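Local coordinates for replisome organizer (Bacillus phage SPP1, PDB 1NO1), which acts as a helicase loader and inhibitor in phage replication, probably delivering the replicative helicase to the phage origin and holding it inactive until then, at residues 32-35 and 36-40; 10-13 and 14-17. All coordinates share one frame; numbering follows the deposited sequence.

Contact 1 (32-35 and 36-40); sequences AWHR and VLAEY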
loop_
_atom_site.group_PDB
_atom_site.type_symbol
_atom_site.label_atom_id
_atom_site.label_comp_id
_atom_site.label_asym_id
_atom_site.label_seq_id
_atom_site.Cartn_x
_atom_site.Cartn_y
_atom_site.Cartn_z
ATOM N N ALA A 32 -9.213 -5.553 -3.420
ATOM C CA ALA A 32 -9.359 -4.487 -4.418
ATOM C C ALA A 32 -8.013 -3.892 -4.874
ATOM O O ALA A 32 -7.806 -3.687 -6.070
ATOM C CB ALA A 32 -10.301 -3.386 -3.912
ATOM N N TRP A 33 -7.093 -3.612 -3.941
ATOM C CA TRP A 33 -5.766 -3.115 -4.338
ATOM C C TRP A 33 -5.042 -4.157 -5.263
ATOM O O TRP A 33 -4.300 -3.800 -6.209
ATOM C CB TRP A 33 -4.919 -2.684 -3.104
ATOM C CG TRP A 33 -5.336 -1.382 -2.422
ATOM C CD1 TRP A 33 -6.625 -0.863 -2.315
ATOM C CD2 TRP A 33 -4.476 -0.416 -1.786
ATOM N NE1 TRP A 33 -6.594 0.336 -1.639
ATOM C CE2 TRP A 33 -5.297 0.635 -1.306
ATOM C CE3 TRP A 33 -3.089 -0.335 -1.566
ATOM C CZ2 TRP A 33 -4.778 1.768 -0.661
ATOM C CZ3 TRP A 33 -2.566 0.782 -0.881
ATOM C CH2 TRP A 33 -3.413 1.819 -0.440
ATOM N N HIS A 34 -5.298 -5.442 -5.040
ATOM C CA HIS A 34 -4.681 -6.501 -5.872
ATOM C C HIS A 34 -5.080 -6.487 -7.353
ATOM O O HIS A 34 -4.319 -6.934 -8.188
ATOM C CB HIS A 34 -4.910 -7.897 -5.282
ATOM C CG HIS A 34 -4.343 -9.010 -6.117
ATOM N ND1 HIS A 34 -5.137 -9.943 -6.759
ATOM C CD2 HIS A 34 -3.062 -9.353 -6.404
ATOM C CE1 HIS A 34 -4.371 -10.808 -7.406
ATOM N NE2 HIS A 34 -3.106 -10.476 -7.202
ATOM N N ARG A 35 -6.256 -5.977 -7.675
ATOM C CA ARG A 35 -6.692 -5.863 -9.066
ATOM C C ARG A 35 -5.769 -4.911 -9.822
ATOM O O ARG A 35 -5.556 -5.056 -11.037
ATOM C CB ARG A 35 -8.136 -5.331 -9.139
ATOM C CG ARG A 35 -9.211 -6.336 -8.743
ATOM C CD ARG A 35 -10.650 -5.754 -8.595
ATOM N NE ARG A 35 -11.516 -6.610 -7.757
ATOM C CZ ARG A 35 -12.446 -6.153 -6.884
ATOM N NH1 ARG A 35 -12.667 -4.839 -6.739
ATOM N NH2 ARG A 35 -13.171 -7.018 -6.169
ATOM N N VAL A 36 -5.284 -3.901 -9.112
ATOM C CA VAL A 36 -4.334 -2.986 -9.682
ATOM C C VAL A 36 -2.915 -3.537 -9.507
ATOM O O VAL A 36 -2.142 -3.540 -10.449
ATOM C CB VAL A 36 -4.415 -1.624 -8.988
ATOM C CG1 VAL A 36 -3.253 -0.765 -9.370
ATOM C CG2 VAL A 36 -5.740 -0.915 -9.344
ATOM N N LEU A 37 -2.581 -4.046 -8.320
ATOM C CA LEU A 37 -1.189 -4.430 -8.057
ATOM C C LEU A 37 -0.659 -5.718 -8.705
ATOM O O LEU A 37 0.536 -5.948 -8.673
ATOM C CB LEU A 37 -0.874 -4.387 -6.544
ATOM C CG LEU A 37 -0.895 -2.973 -5.944
ATOM C CD1 LEU A 37 -0.697 -2.948 -4.425
ATOM C CD2 LEU A 37 0.168 -2.085 -6.573
ATOM N N ALA A 38 -1.514 -6.551 -9.299
ATOM C CA ALA A 38 -1.019 -7.794 -9.945
ATOM C C ALA A 38 -0.047 -7.576 -11.104
ATOM O O ALA A 38 0.699 -8.485 -11.502
ATOM C CB ALA A 38 -2.190 -8.688 -10.432
ATOM N N GLU A 39 -0.046 -6.376 -11.664
ATOM C CA GLU A 39 0.857 -6.143 -12.791
ATOM C C GLU A 39 2.252 -5.636 -12.352
ATOM O O GLU A 39 3.167 -5.605 -13.177
ATOM C CB GLU A 39 0.199 -5.224 -13.847
ATOM N N TYR A 40 2.411 -5.304 -11.059
ATOM C CA TYR A 40 3.654 -4.733 -10.514
ATOM C C TYR A 40 4.520 -5.669 -9.627
ATOM O O TYR A 40 4.040 -6.690 -9.155
ATOM C CB TYR A 40 3.312 -3.438 -9.746
ATOM C CG TYR A 40 2.690 -2.434 -10.658
ATOM C CD1 TYR A 40 1.310 -2.465 -10.907
ATOM C CD2 TYR A 40 3.486 -1.523 -11.365
ATOM C CE1 TYR A 40 0.721 -1.582 -11.804
ATOM C CE2 TYR A 40 2.921 -0.623 -12.247
ATOM C CZ TYR A 40 1.532 -0.655 -12.464
ATOM O OH TYR A 40 0.950 0.217 -13.356
#
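The imidazole of His34 meets the methyl of Ala38 obliquely, one helical turn further on, with NE2 its nearest ring atom at 3.8 Å from Ala38 CB. What brings the ring there is the first torsion of His34: CG stands anti to the backbone N (chi1 178°), so the ring leans along the chain toward the C-terminal end. The guanidinium of Arg35 runs back the other way and lays one face over Ala32 CA, off-centre toward its rim. At the far end Val36 O lies in the plane of the Tyr40 ring, at its edge.

Near the C-terminal end of helix 26-37, Trp33 O takes two N-H groups: that of Leu37 N at 2.7 Å and, weakly, that of Val36 N. Ala38 N bonds to His34 O at 3.0 Å, and a type I turn runs from Leu37 to Tyr40. Trp33 CB and Leu37 CD1, 4.4 Å apart, make a looser apolar pair.

Around this part of helix 26-37, Trp33 and His34 pack on helix 3-16, through Leu10 and through Glu3 and Val6 respectively, while Leu37 and Tyr40 touch Leu66 in the loop near the end of the modelled chain.

Contact 2 (10-13 and 14-17); sequences LKAV and SEFY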
loop_
_atom_site.group_PDB
_atom_site.type_symbol
_atom_site.label_atom_id
_atom_site.label_comp_id
_atom_site.label_asym_id
_atom_site.label_seq_id
_atom_site.Cartn_x
_atom_site.Cartn_y
_atom_site.Cartn_z
ATOM N N LEU A 10 0.181 -3.241 2.439
ATOM C CA LEU A 10 -0.780 -2.585 3.326
ATOM C C LEU A 10 -0.300 -2.530 4.791
ATOM O O LEU A 10 -0.612 -1.606 5.530
ATOM C CB LEU A 10 -2.167 -3.223 3.223
ATOM C CG LEU A 10 -2.915 -2.891 1.915
ATOM C CD1 LEU A 10 -4.047 -3.869 1.646
ATOM C CD2 LEU A 10 -3.449 -1.445 1.905
ATOM N N LYS A 11 0.479 -3.512 5.199
ATOM C CA LYS A 11 1.011 -3.536 6.569
ATOM C C LYS A 11 2.059 -2.427 6.741
ATOM O O LYS A 11 2.214 -1.869 7.828
ATOM C CB LYS A 11 1.594 -4.918 6.872
ATOM C CG LYS A 11 2.505 -5.001 8.081
ATOM C CD LYS A 11 1.757 -5.404 9.355
ATOM C CE LYS A 11 2.694 -5.411 10.567
ATOM N NZ LYS A 11 2.002 -6.047 11.759
ATOM N N ALA A 12 2.750 -2.085 5.659
ATOM C CA ALA A 12 3.758 -1.030 5.709
ATOM C C ALA A 12 3.103 0.365 5.795
ATOM O O ALA A 12 3.556 1.245 6.563
ATOM C CB ALA A 12 4.719 -1.138 4.507
ATOM N N VAL A 13 2.042 0.566 5.027
ATOM C CA VAL A 13 1.336 1.830 5.061
ATOM C C VAL A 13 0.873 2.068 6.502
ATOM O O VAL A 13 1.012 3.167 7.091
ATOM C CB VAL A 13 0.107 1.798 4.127
ATOM C CG1 VAL A 13 -0.755 3.056 4.331
ATOM C CG2 VAL A 13 0.538 1.675 2.663
ATOM N N SER A 14 0.356 1.010 7.099
ATOM C CA SER A 14 -0.096 1.086 8.480
ATOM C C SER A 14 1.051 1.344 9.465
ATOM O O SER A 14 0.874 2.012 10.489
ATOM C CB SER A 14 -0.909 -0.178 8.829
ATOM O OG SER A 14 -0.940 -0.375 10.235
ATOM N N GLU A 15 2.241 0.830 9.182
ATOM C CA GLU A 15 3.348 1.100 10.097
ATOM C C GLU A 15 3.753 2.585 10.014
ATOM O O GLU A 15 4.090 3.195 11.033
ATOM C CB GLU A 15 4.554 0.166 9.835
ATOM C CG GLU A 15 4.380 -1.312 10.238
ATOM C CD GLU A 15 5.347 -2.265 9.497
ATOM O OE1 GLU A 15 5.914 -1.900 8.419
ATOM O OE2 GLU A 15 5.546 -3.401 9.989
ATOM N N PHE A 16 3.727 3.152 8.806
ATOM C CA PHE A 16 4.082 4.548 8.566
ATOM C C PHE A 16 3.062 5.517 9.119
ATOM O O PHE A 16 3.441 6.630 9.475
ATOM C CB PHE A 16 4.214 4.860 7.064
ATOM C CG PHE A 16 5.600 4.670 6.509
ATOM C CD1 PHE A 16 5.834 3.749 5.505
ATOM C CD2 PHE A 16 6.662 5.413 6.989
ATOM C CE1 PHE A 16 7.111 3.548 5.014
ATOM C CE2 PHE A 16 7.935 5.240 6.464
ATOM C CZ PHE A 16 8.153 4.318 5.460
ATOM N N TYR A 17 1.784 5.123 9.162
ATOM C CA TYR A 17 0.703 6.022 9.612
ATOM C C TYR A 17 -0.163 5.529 10.776
ATOM O O TYR A 17 -1.396 5.432 10.661
ATOM C CB TYR A 17 -0.201 6.420 8.433
ATOM C CG TYR A 17 0.534 7.167 7.327
ATOM C CD1 TYR A 17 1.115 6.497 6.280
ATOM C CD2 TYR A 17 0.641 8.562 7.360
ATOM C CE1 TYR A 17 1.799 7.205 5.267
ATOM C CE2 TYR A 17 1.281 9.268 6.380
ATOM C CZ TYR A 17 1.884 8.603 5.345
ATOM O OH TYR A 17 2.569 9.344 4.385
#
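The C-terminal end of helix 3-16 shows an amphipathic helix running out into a loop, with four successive i to i+4 backbone bonds linking Leu10–Val13 to Ser14–Tyr17. On its exposed flank Lys11 and Glu15, one turn apart, cross obliquely. The lysine chain bends at chi2 (93°), and its CE comes to 3.5 Å from Glu15 OE2, yet the ammonium itself stays farther off: Lys11 NZ lies 4.8 Å from Glu15 OE2. At that distance the opposite charges may still attract, without a direct salt bridge. Glu15 CG rests 3.3 Å from Lys11 O, while Glu15 OE1 lies 3.6 Å from Ala12 CA.

Among the backbone bonds, Ser14 N donates to Leu10 O and Glu15 N to Lys11 O, and Phe16 N reaches Ala12 O at 2.9 Å. The last bond, Tyr17 N to Val13 O, belongs to the first residue that leaves helical backbone angles.

The buried flank of this amphipathic helix faces the rest of the small all-helical domain. Ala12 packs on Met46 and Leu49 of helix 42-55, and Val13 on Phe21; Phe16, though exposed, also touches Ala53 of helix 42-55. Tyr17 turns the edge of its ring to Val13 O, which lies in the ring plane, 3.4 Å from Tyr17 CD1. An apolar contact joins the same two residues, with Tyr17 CD1 4.4 Å from Val13 CG1. Beyond the helix, Tyr17 OH is hydrogen-bonded to Asn56 O, while the tyrosine side chain touches Tyr52, Pro59 and Pro60.

Overall arrangement
From the N terminus the chain enters helix 3-16, and contact 2 takes in the last turns of that helix and the residue after them. A loop then leads into helix 26-37; contact 1 takes in its last part and the turn beyond. The two lie in series, neither nested nor crossed, and each spans a continuous stretch, closing no large loop. Their centres stand about 17 Å apart on opposite sides of the chain's centre, yet they touch where Trp33 CE3 packs on Leu10 CD2 at 3.7 Å, joining the two helices. Contact 2 also faces helix 42-55, whereas the turn that ends contact 1 leads toward that third helix and Tyr40 pairs through its backbone with Met1.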